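Local coordinates for protein DNA primase (Aquifex aeolicus, PDB 2AU3) that probably synthesises the short RNA primers from which DNA polymerase starts during DNA replication, and carries an N-terminal zinc-binding domain, at residues 13-25 and 46-58. Numbering follows the deposited sequence.
Sequences EIDIVDVISEYLN and SFYVSPSKQIFKC. With ZN (zinc ion), chain B.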
loop_
_atom_site.group_PDB
_atom_site.type_symbol
_atom_site.label_atom_id
_atom_site.label_comp_id
_atom_site.label_asym_id
_atom_site.label_seq_id
_atom_site.Cartn_x
_atom_site.Cartn_y
_atom_site.Cartn_z
ATOM N N GLU A 13 -3.241 27.205 -1.455
ATOM C CA GLU A 13 -2.541 28.465 -1.231
ATOM C C GLU A 13 -1.292 28.338 -0.339
ATOM O O GLU A 13 -0.347 29.126 -0.482
ATOM C CB GLU A 13 -3.510 29.481 -0.617
ATOM C CG GLU A 13 -2.914 30.870 -0.412
ATOM C CD GLU A 13 -2.889 31.700 -1.686
ATOM O OE1 GLU A 13 -3.256 31.172 -2.776
ATOM O OE2 GLU A 13 -2.491 32.879 -1.600
ATOM N N ILE A 14 -1.290 27.373 0.589
ATOM C CA ILE A 14 -0.157 27.224 1.518
ATOM C C ILE A 14 1.047 26.603 0.819
ATOM O O ILE A 14 0.889 25.731 -0.032
ATOM C CB ILE A 14 -0.527 26.336 2.729
ATOM C CG1 ILE A 14 -1.541 27.037 3.627
ATOM C CG2 ILE A 14 0.704 26.034 3.534
ATOM C CD1 ILE A 14 -2.376 26.050 4.432
ATOM N N ASP A 15 2.242 27.071 1.166
ATOM C CA ASP A 15 3.473 26.385 0.789
ATOM C C ASP A 15 4.078 25.882 2.082
ATOM O O ASP A 15 4.430 26.673 2.955
ATOM C CB ASP A 15 4.455 27.345 0.077
ATOM C CG ASP A 15 5.693 26.629 -0.490
ATOM O OD1 ASP A 15 5.998 25.467 -0.091
ATOM O OD2 ASP A 15 6.427 27.149 -1.359
ATOM N N ILE A 16 4.177 24.561 2.217
ATOM C CA ILE A 16 4.636 23.956 3.464
ATOM C C ILE A 16 6.009 24.459 3.910
ATOM O O ILE A 16 6.277 24.553 5.101
ATOM C CB ILE A 16 4.628 22.427 3.347
ATOM C CG1 ILE A 16 4.823 21.783 4.722
ATOM C CG2 ILE A 16 5.659 21.947 2.299
ATOM C CD1 ILE A 16 4.458 20.265 4.728
ATOM N N VAL A 17 6.868 24.792 2.943
ATOM C CA VAL A 17 8.193 25.322 3.231
ATOM C C VAL A 17 8.089 26.638 4.012
ATOM O O VAL A 17 8.729 26.805 5.055
ATOM C CB VAL A 17 9.035 25.485 1.928
ATOM C CG1 VAL A 17 10.354 26.207 2.198
ATOM C CG2 VAL A 17 9.321 24.132 1.315
ATOM N N ASP A 18 7.267 27.563 3.535
ATOM C CA ASP A 18 7.043 28.811 4.284
ATOM C C ASP A 18 6.484 28.554 5.696
ATOM O O ASP A 18 6.941 29.176 6.666
ATOM C CB ASP A 18 6.110 29.777 3.533
ATOM C CG ASP A 18 6.672 30.223 2.188
ATOM O OD1 ASP A 18 7.906 30.382 2.056
ATOM O OD2 ASP A 18 5.944 30.443 1.197
ATOM N N VAL A 19 5.504 27.659 5.835
ATOM C CA VAL A 19 4.951 27.479 7.196
ATOM C C VAL A 19 5.880 26.825 8.197
ATOM O O VAL A 19 5.983 27.309 9.323
ATOM C CB VAL A 19 3.429 27.018 7.316
ATOM C CG1 VAL A 19 2.787 26.706 6.006
ATOM C CG2 VAL A 19 3.215 25.910 8.367
ATOM N N ILE A 20 6.594 25.773 7.794
ATOM C CA ILE A 20 7.484 25.103 8.727
ATOM C C ILE A 20 8.732 25.958 9.052
ATOM O O ILE A 20 9.271 25.899 10.172
ATOM C CB ILE A 20 7.832 23.674 8.217
ATOM C CG1 ILE A 20 6.524 22.861 8.027
ATOM C CG2 ILE A 20 8.799 22.974 9.179
ATOM C CD1 ILE A 20 6.678 21.314 7.941
ATOM N N SER A 21 9.174 26.760 8.089
ATOM C CA SER A 21 10.337 27.632 8.298
ATOM C C SER A 21 10.117 28.698 9.388
ATOM O O SER A 21 11.072 29.150 10.008
ATOM C CB SER A 21 10.762 28.304 6.984
ATOM O OG SER A 21 12.024 28.948 7.139
ATOM N N GLU A 22 8.866 29.093 9.612
ATOM C CA GLU A 22 8.512 29.954 10.739
ATOM C C GLU A 22 8.899 29.315 12.088
ATOM O O GLU A 22 9.290 30.014 13.026
ATOM C CB GLU A 22 7.008 30.245 10.724
ATOM C CG GLU A 22 6.514 30.926 9.445
ATOM C CD GLU A 22 5.463 31.993 9.709
ATOM O OE1 GLU A 22 4.381 31.671 10.242
ATOM O OE2 GLU A 22 5.706 33.161 9.364
ATOM N N TYR A 23 8.796 27.988 12.163
ATOM C CA TYR A 23 8.985 27.252 13.417
ATOM C C TYR A 23 10.380 26.679 13.523
ATOM O O TYR A 23 11.010 26.751 14.584
ATOM C CB TYR A 23 8.014 26.089 13.496
ATOM C CG TYR A 23 6.583 26.473 13.661
ATOM C CD1 TYR A 23 6.047 26.698 14.932
ATOM C CD2 TYR A 23 5.744 26.579 12.560
ATOM C CE1 TYR A 23 4.720 27.025 15.089
ATOM C CE2 TYR A 23 4.425 26.954 12.706
ATOM C CZ TYR A 23 3.915 27.143 13.970
ATOM O OH TYR A 23 2.611 27.482 14.120
ATOM N N LEU A 24 10.869 26.111 12.419
ATOM C CA LEU A 24 12.142 25.391 12.427
ATOM C C LEU A 24 13.240 26.007 11.548
ATOM O O LEU A 24 12.961 26.693 10.548
ATOM C CB LEU A 24 11.937 23.909 12.054
ATOM C CG LEU A 24 10.808 23.155 12.781
ATOM C CD1 LEU A 24 10.622 21.728 12.244
ATOM C CD2 LEU A 24 11.020 23.161 14.300
ATOM N N ASN A 25 14.486 25.758 11.947
ATOM C CA ASN A 25 15.642 26.066 11.125
ATOM C C ASN A 25 15.814 24.987 10.062
ATOM O O ASN A 25 16.231 23.868 10.365
ATOM C CB ASN A 25 16.913 26.149 11.980
ATOM C CG ASN A 25 16.726 26.985 13.230
ATOM O OD1 ASN A 25 16.408 28.164 13.153
ATOM N ND2 ASN A 25 16.935 26.373 14.393
ATOM N N SER A 46 16.464 14.139 11.041
ATOM C CA SER A 46 15.749 13.066 10.347
ATOM C C SER A 46 14.391 13.529 9.821
ATOM O O SER A 46 13.617 12.733 9.300
ATOM C CB SER A 46 15.530 11.887 11.293
ATOM O OG SER A 46 16.759 11.478 11.847
ATOM N N PHE A 47 14.127 14.819 9.962
ATOM C CA PHE A 47 12.820 15.413 9.666
ATOM C C PHE A 47 12.917 16.195 8.368
ATOM O O PHE A 47 13.631 17.210 8.296
ATOM C CB PHE A 47 12.425 16.335 10.828
ATOM C CG PHE A 47 11.076 16.978 10.680
ATOM C CD1 PHE A 47 9.996 16.522 11.427
ATOM C CD2 PHE A 47 10.901 18.089 9.840
ATOM C CE1 PHE A 47 8.738 17.138 11.325
ATOM C CE2 PHE A 47 9.657 18.708 9.728
ATOM C CZ PHE A 47 8.569 18.238 10.474
ATOM N N TYR A 48 12.198 15.726 7.345
ATOM C CA TYR A 48 12.323 16.253 5.995
ATOM C C TYR A 48 11.062 16.947 5.530
ATOM O O TYR A 48 9.955 16.528 5.850
ATOM C CB TYR A 48 12.711 15.147 5.005
ATOM C CG TYR A 48 14.138 14.673 5.171
ATOM C CD1 TYR A 48 15.153 15.155 4.358
ATOM C CD2 TYR A 48 14.464 13.741 6.151
ATOM C CE1 TYR A 48 16.461 14.709 4.504
ATOM C CE2 TYR A 48 15.757 13.301 6.310
ATOM C CZ TYR A 48 16.749 13.792 5.490
ATOM O OH TYR A 48 18.029 13.352 5.671
ATOM N N VAL A 49 11.248 18.030 4.779
ATOM C CA VAL A 49 10.153 18.745 4.164
ATOM C C VAL A 49 10.378 18.733 2.661
ATOM O O VAL A 49 11.437 19.140 2.191
ATOM C CB VAL A 49 10.080 20.199 4.689
ATOM C CG1 VAL A 49 8.932 20.945 4.008
ATOM C CG2 VAL A 49 9.916 20.212 6.237
ATOM N N SER A 50 9.409 18.211 1.909
ATOM C CA SER A 50 9.560 18.139 0.460
ATOM C C SER A 50 8.720 19.249 -0.164
ATOM O O SER A 50 7.499 19.261 -0.020
ATOM C CB SER A 50 9.103 16.766 -0.041
ATOM O OG SER A 50 8.804 16.803 -1.427
ATOM N N PRO A 51 9.363 20.220 -0.806
ATOM C CA PRO A 51 8.611 21.207 -1.578
ATOM C C PRO A 51 7.765 20.559 -2.696
ATOM O O PRO A 51 6.681 21.059 -2.973
ATOM C CB PRO A 51 9.706 22.121 -2.156
ATOM C CG PRO A 51 10.906 21.927 -1.255
ATOM C CD PRO A 51 10.814 20.495 -0.780
ATOM N N SER A 52 8.211 19.453 -3.294
ATOM C CA SER A 52 7.493 18.906 -4.471
ATOM C C SER A 52 6.276 18.054 -4.065
ATOM O O SER A 52 5.277 17.948 -4.808
ATOM C CB SER A 52 8.431 18.070 -5.336
ATOM O OG SER A 52 8.964 16.990 -4.586
ATOM N N LYS A 53 6.356 17.438 -2.889
ATOM C CA LYS A 53 5.231 16.643 -2.392
ATOM C C LYS A 53 4.338 17.458 -1.453
ATOM O O LYS A 53 3.169 17.106 -1.228
ATOM C CB LYS A 53 5.724 15.343 -1.756
ATOM C CG LYS A 53 6.488 14.469 -2.742
ATOM C CD LYS A 53 7.067 13.184 -2.124
ATOM C CE LYS A 53 7.883 12.421 -3.207
ATOM N NZ LYS A 53 8.322 11.066 -2.775
ATOM N N GLN A 54 4.891 18.558 -0.916
ATOM C CA GLN A 54 4.154 19.457 -0.009
ATOM C C GLN A 54 3.758 18.737 1.289
ATOM O O GLN A 54 2.701 18.988 1.872
ATOM C CB GLN A 54 2.939 20.083 -0.705
ATOM C CG GLN A 54 3.265 21.248 -1.666
ATOM C CD GLN A 54 3.869 22.452 -0.951
ATOM O OE1 GLN A 54 3.214 23.067 -0.111
ATOM N NE2 GLN A 54 5.121 22.793 -1.296
ATOM N N ILE A 55 4.635 17.847 1.733
ATOM C CA ILE A 55 4.450 17.122 2.985
ATOM C C ILE A 55 5.749 17.174 3.773
ATOM O O ILE A 55 6.792 17.538 3.237
ATOM C CB ILE A 55 4.032 15.652 2.713
ATOM C CG1 ILE A 55 5.089 14.936 1.856
ATOM C CG2 ILE A 55 2.588 15.602 2.120
ATOM C CD1 ILE A 55 4.792 13.405 1.551
ATOM N N PHE A 56 5.684 16.805 5.041
ATOM C CA PHE A 56 6.880 16.595 5.845
ATOM C C PHE A 56 6.838 15.129 6.228
ATOM O O PHE A 56 5.783 14.516 6.153
ATOM C CB PHE A 56 6.889 17.501 7.090
ATOM C CG PHE A 56 5.814 17.161 8.116
ATOM C CD1 PHE A 56 6.087 16.279 9.175
ATOM C CD2 PHE A 56 4.538 17.731 8.033
ATOM C CE1 PHE A 56 5.107 15.974 10.140
ATOM C CE2 PHE A 56 3.541 17.411 9.001
ATOM C CZ PHE A 56 3.837 16.538 10.045
ATOM N N LYS A 57 7.980 14.565 6.594
ATOM C CA LYS A 57 8.031 13.177 7.074
ATOM C C LYS A 57 9.282 13.034 7.912
ATOM O O LYS A 57 10.385 13.342 7.440
ATOM C CB LYS A 57 8.081 12.187 5.900
ATOM C CG LYS A 57 8.163 10.693 6.305
ATOM C CD LYS A 57 6.833 10.145 6.916
ATOM C CE LYS A 57 6.959 8.607 7.167
ATOM N NZ LYS A 57 5.746 8.033 7.846
ATOM N N CYS A 58 9.117 12.587 9.152
ATOM C CA CYS A 58 10.268 12.281 9.985
ATOM C C CYS A 58 10.733 10.846 9.785
ATOM O O CYS A 58 9.988 9.911 10.036
ATOM C CB CYS A 58 9.972 12.523 11.455
ATOM S SG CYS A 58 11.479 12.355 12.393
HETATM ZN ZN ZN B . 10.432 12.623 14.542
#
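Ile16, Val17 and Ile20 of helix 16-23, with Leu24 just beyond it, pack against the beta hairpin 47-50/55-58 of the CHC2 zinc ribbon, near the middle of a five-stranded antiparallel sheet. The axes of helix 16-23 and strand 47-50 approach to 9.0 Å and run 147° apart, so the helix runs roughly antiparallel to that strand.

The polar evidence centres on Gln54, in the turn of the hairpin. Its chain bends at chi2 (-64°), which swings the amide back to the start of the helix. Gln54 OE1 accepts a nearly straight bond from Ile16 N (2.9 Å, 170° at the hydrogen), the donor tilted somewhat from the carbonyl plane. Gln54 NE2 donates to Asp15 OD1 (3.1 Å) and, within the turn, to Pro51 O (2.9 Å); both acceptors lie close to the amide plane, so three bonds fix the rotation of the amide. Asp15 is the N-cap, its OD1 also taking the Val17 amide, and the two donors arrive from opposite faces of the carboxylate. With an alanine at Gln54, Ile16 N is likely to lose its acceptor, and Asp15 OD1 would keep only the Val17 amide among the donors of the two segments.

The apolar contacts continue down the helix. Ile16 CG2 meets Val49 CG1, while its CD1 reaches the backbone at Ile55 C (3.5 Å) and the edge of the Phe56 ring. Val17 CG2 rests on Pro51 CG (3.7 Å). Ile20 and Val49 meet tip to tip, CD1 to CG2.

At the far end of the hairpin, Cys58 binds zinc with Cys37, His40 and Cys61. Phe47 also touches Cys37, and its CE2 lies 4.0 Å from Leu24 CD1.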